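Local coordinates for protein dachshund homolog 1 (Homo sapiens, PDB 1L8R) that acts as a nuclear transcription factor in organogenesis, apparently regulating SIX-family proteins, its DACHbox-N domain carrying a DNA-binding motif resembling the forkhead winged helix, at residues V10-A15 against I86-F91. Numbering follows the deposited sequence.
Sequences VDLRGA and ISRKDF
Val10 meets the guanidinium of Arg88 obliquely, its CB 4.0 Å from Arg88 NH1, while the valine side chain also touches Glu26 and Ile28 of strand 25-29. One residue on, the backbone of Asp11 supplies the polar link: Arg88 NH1 donates to Asp11 O over 2.6 Å, the oxygen lying close to the guanidinium plane and the nitrogen in the plane of the carbonyl, with an N-H...O angle of 146°. The arginine chain brings CD to 3.5 Å from Asp11 O and is bent at its third torsion (chi3 -62°); its other terminal nitrogen, NH2, forms a salt bridge with Glu26, so both ends of the guanidinium fork are engaged. The carboxylate of Asp11 turns instead to its own hairpin, where OD2 accepts from Gly14 N in an Asx motif.

Leu12 reaches between the two helical side chains. CG stands anti to the backbone N (chi1 -179°), and from it CD1 comes to 3.9 Å from Arg88 CG and CD2 to 4.0 Å from Phe91 CD2; leucine and arginine slide past each other in opposite directions, whereas leucine and phenylalanine cross at about a right angle. Ala33 of helix 30-37 touches both Leu12 and Phe91. Strand 8-12 is an edge of the antiparallel sheet in this Dachshund homology domain, whose fold includes the winged-helix-like motif; the contact brings that edge against the start of helix 88-99, which follows directly on strand 84-87 and is N-capped by Ser87 OG accepting from Asp90 N.

A type I' turn from Leu12 to Ala15 then reverses the chain. In it Arg13 sets CD at the edge of the Phe91 ring, 4.4 Å from CE2, and its guanidinium forms a salt bridge with Glu92 and a cation-pi contact with Tyr95, both of helix 88-99.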
ATOM      1  N   VAL A  10      -1.881  -6.805  -9.147  1.00 17.50           N
ATOM      2  CA  VAL A  10      -0.510  -7.156  -9.487  1.00 19.64           C
ATOM      3  C   VAL A  10       0.024  -8.122  -8.443  1.00 19.61           C
ATOM      4  O   VAL A  10      -0.536  -8.241  -7.356  1.00 18.11           O
ATOM      5  CB  VAL A  10       0.394  -5.906  -9.534  1.00 19.92           C
ATOM      6  CG1 VAL A  10      -0.121  -4.937 -10.586  1.00 21.64           C
ATOM      7  CG2 VAL A  10       0.441  -5.241  -8.166  1.00 19.26           C
ATOM      8  N   ASP A  11       1.110  -8.810  -8.768  1.00 21.13           N
ATOM      9  CA  ASP A  11       1.667  -9.771  -7.833  1.00 23.19           C
ATOM     10  C   ASP A  11       2.621  -9.126  -6.843  1.00 22.19           C
ATOM     11  O   ASP A  11       3.433  -8.273  -7.203  1.00 24.65           O
ATOM     12  CB  ASP A  11       2.404 -10.888  -8.581  1.00 26.63           C
ATOM     13  CG  ASP A  11       2.780 -12.051  -7.670  1.00 30.33           C
ATOM     14  OD1 ASP A  11       1.885 -12.859  -7.335  1.00 32.95           O
ATOM     15  OD2 ASP A  11       3.964 -12.152  -7.280  1.00 33.19           O
ATOM     16  N   LEU A  12       2.497  -9.530  -5.587  1.00 20.97           N
ATOM     17  CA  LEU A  12       3.364  -9.045  -4.530  1.00 21.55           C
ATOM     18  C   LEU A  12       3.669 -10.233  -3.644  1.00 22.15           C
ATOM     19  O   LEU A  12       2.797 -10.724  -2.926  1.00 23.29           O
ATOM     20  CB  LEU A  12       2.688  -7.946  -3.704  1.00 20.48           C
ATOM     21  CG  LEU A  12       3.577  -7.392  -2.582  1.00 21.13           C
ATOM     22  CD1 LEU A  12       4.889  -6.891  -3.177  1.00 22.30           C
ATOM     23  CD2 LEU A  12       2.864  -6.264  -1.850  1.00 19.81           C
ATOM     24  N   ARG A  13       4.908 -10.709  -3.714  1.00 22.49           N
ATOM     25  CA  ARG A  13       5.328 -11.843  -2.906  1.00 23.99           C
ATOM     26  C   ARG A  13       4.356 -13.020  -3.042  1.00 23.67           C
ATOM     27  O   ARG A  13       3.988 -13.651  -2.055  1.00 24.20           O
ATOM     28  CB  ARG A  13       5.439 -11.417  -1.438  1.00 24.00           C
ATOM     29  CG  ARG A  13       6.338 -10.207  -1.201  1.00 23.28           C
ATOM     30  CD  ARG A  13       6.351  -9.801   0.275  1.00 23.70           C
ATOM     31  NE  ARG A  13       6.962 -10.815   1.133  1.00 24.24           N
ATOM     32  CZ  ARG A  13       8.272 -10.980   1.293  1.00 24.08           C
ATOM     33  NH1 ARG A  13       9.132 -10.196   0.657  1.00 21.69           N
ATOM     34  NH2 ARG A  13       8.727 -11.937   2.090  1.00 25.04           N
ATOM     35  N   GLY A  14       3.925 -13.294  -4.269  1.00 25.17           N
ATOM     36  CA  GLY A  14       3.024 -14.411  -4.505  1.00 24.86           C
ATOM     37  C   GLY A  14       1.547 -14.149  -4.293  1.00 25.26           C
ATOM     38  O   GLY A  14       0.716 -15.029  -4.514  1.00 26.64           O
ATOM     39  N   ALA A  15       1.204 -12.940  -3.863  1.00 24.77           N
ATOM     40  CA  ALA A  15      -0.190 -12.602  -3.638  1.00 24.44           C
ATOM     41  C   ALA A  15      -0.636 -11.533  -4.623  1.00 24.32           C
ATOM     42  O   ALA A  15       0.187 -10.901  -5.289  1.00 25.54           O
ATOM     43  CB  ALA A  15      -0.388 -12.113  -2.210  1.00 23.66           C
ATOM     44  N   ILE A  86       2.409   2.779  -1.947  1.00 13.04           N
ATOM     45  CA  ILE A  86       3.864   2.864  -2.071  1.00 13.12           C
ATOM     46  C   ILE A  86       4.323   1.852  -3.114  1.00 13.95           C
ATOM     47  O   ILE A  86       3.614   0.896  -3.403  1.00 13.90           O
ATOM     48  CB  ILE A  86       4.627   2.628  -0.731  1.00 16.32           C
ATOM     49  CG1 ILE A  86       4.322   1.249  -0.157  1.00 18.29           C
ATOM     50  CG2 ILE A  86       4.307   3.759   0.251  1.00 15.98           C
ATOM     51  CD1 ILE A  86       5.272   0.872   0.988  1.00 16.85           C
ATOM     52  N   SER A  87       5.493   2.082  -3.703  1.00 14.27           N
ATOM     53  CA  SER A  87       6.004   1.176  -4.728  1.00 16.79           C
ATOM     54  C   SER A  87       6.348  -0.193  -4.152  1.00 18.59           C
ATOM     55  O   SER A  87       6.586  -0.334  -2.952  1.00 18.26           O
ATOM     56  CB  SER A  87       7.239   1.787  -5.403  1.00 17.77           C
ATOM     57  OG  SER A  87       8.323   1.912  -4.495  1.00 17.81           O
ATOM     58  N   ARG A  88       6.373  -1.215  -5.001  1.00 19.98           N
ATOM     59  CA  ARG A  88       6.700  -2.546  -4.512  1.00 22.04           C
ATOM     60  C   ARG A  88       8.118  -2.578  -3.957  1.00 22.83           C
ATOM     61  O   ARG A  88       8.385  -3.273  -2.979  1.00 23.86           O
ATOM     62  CB  ARG A  88       6.513  -3.592  -5.615  1.00 22.76           C
ATOM     63  CG  ARG A  88       5.051  -3.995  -5.795  1.00 24.27           C
ATOM     64  CD  ARG A  88       4.865  -5.151  -6.763  1.00 26.09           C
ATOM     65  NE  ARG A  88       5.320  -4.816  -8.108  1.00 29.74           N
ATOM     66  CZ  ARG A  88       5.046  -5.537  -9.189  1.00 30.83           C
ATOM     67  NH1 ARG A  88       4.316  -6.640  -9.088  1.00 31.00           N
ATOM     68  NH2 ARG A  88       5.502  -5.153 -10.373  1.00 32.07           N
ATOM     69  N   LYS A  89       9.019  -1.808  -4.563  1.00 24.44           N
ATOM     70  CA  LYS A  89      10.403  -1.754  -4.097  1.00 25.78           C
ATOM     71  C   LYS A  89      10.445  -1.131  -2.702  1.00 24.47           C
ATOM     72  O   LYS A  89      11.185  -1.586  -1.830  1.00 24.85           O
ATOM     73  CB  LYS A  89      11.271  -0.923  -5.045  1.00 27.92           C
ATOM     74  CG  LYS A  89      12.764  -1.070  -4.776  1.00 32.59           C
ATOM     75  CD  LYS A  89      13.604  -0.152  -5.659  1.00 34.77           C
ATOM     76  CE  LYS A  89      13.718   1.244  -5.067  1.00 35.03           C
ATOM     77  NZ  LYS A  89      14.505   1.225  -3.799  1.00 36.98           N
ATOM     78  N   ASP A  90       9.654  -0.080  -2.500  1.00 22.12           N
ATOM     79  CA  ASP A  90       9.607   0.579  -1.203  1.00 21.30           C
ATOM     80  C   ASP A  90       8.940  -0.319  -0.170  1.00 19.49           C
ATOM     81  O   ASP A  90       9.286  -0.284   1.018  1.00 18.06           O
ATOM     82  CB  ASP A  90       8.873   1.924  -1.300  1.00 22.32           C
ATOM     83  CG  ASP A  90       9.755   3.032  -1.866  1.00 25.36           C
ATOM     84  OD1 ASP A  90      10.990   2.849  -1.917  1.00 26.45           O
ATOM     85  OD2 ASP A  90       9.222   4.094  -2.245  1.00 24.50           O
ATOM     86  N   PHE A  91       7.985  -1.133  -0.604  1.00 16.63           N
ATOM     87  CA  PHE A  91       7.344  -2.015   0.349  1.00 16.32           C
ATOM     88  C   PHE A  91       8.372  -3.048   0.804  1.00 16.30           C
ATOM     89  O   PHE A  91       8.438  -3.384   1.978  1.00 15.47           O
ATOM     90  CB  PHE A  91       6.154  -2.751  -0.252  1.00 16.78           C
ATOM     91  CG  PHE A  91       5.468  -3.652   0.729  1.00 17.87           C
ATOM     92  CD1 PHE A  91       4.667  -3.122   1.734  1.00 17.39           C
ATOM     93  CD2 PHE A  91       5.683  -5.025   0.701  1.00 19.22           C
ATOM     94  CE1 PHE A  91       4.095  -3.939   2.705  1.00 19.32           C
ATOM     95  CE2 PHE A  91       5.118  -5.851   1.666  1.00 19.90           C
ATOM     96  CZ  PHE A  91       4.320  -5.309   2.669  1.00 20.60           C
TER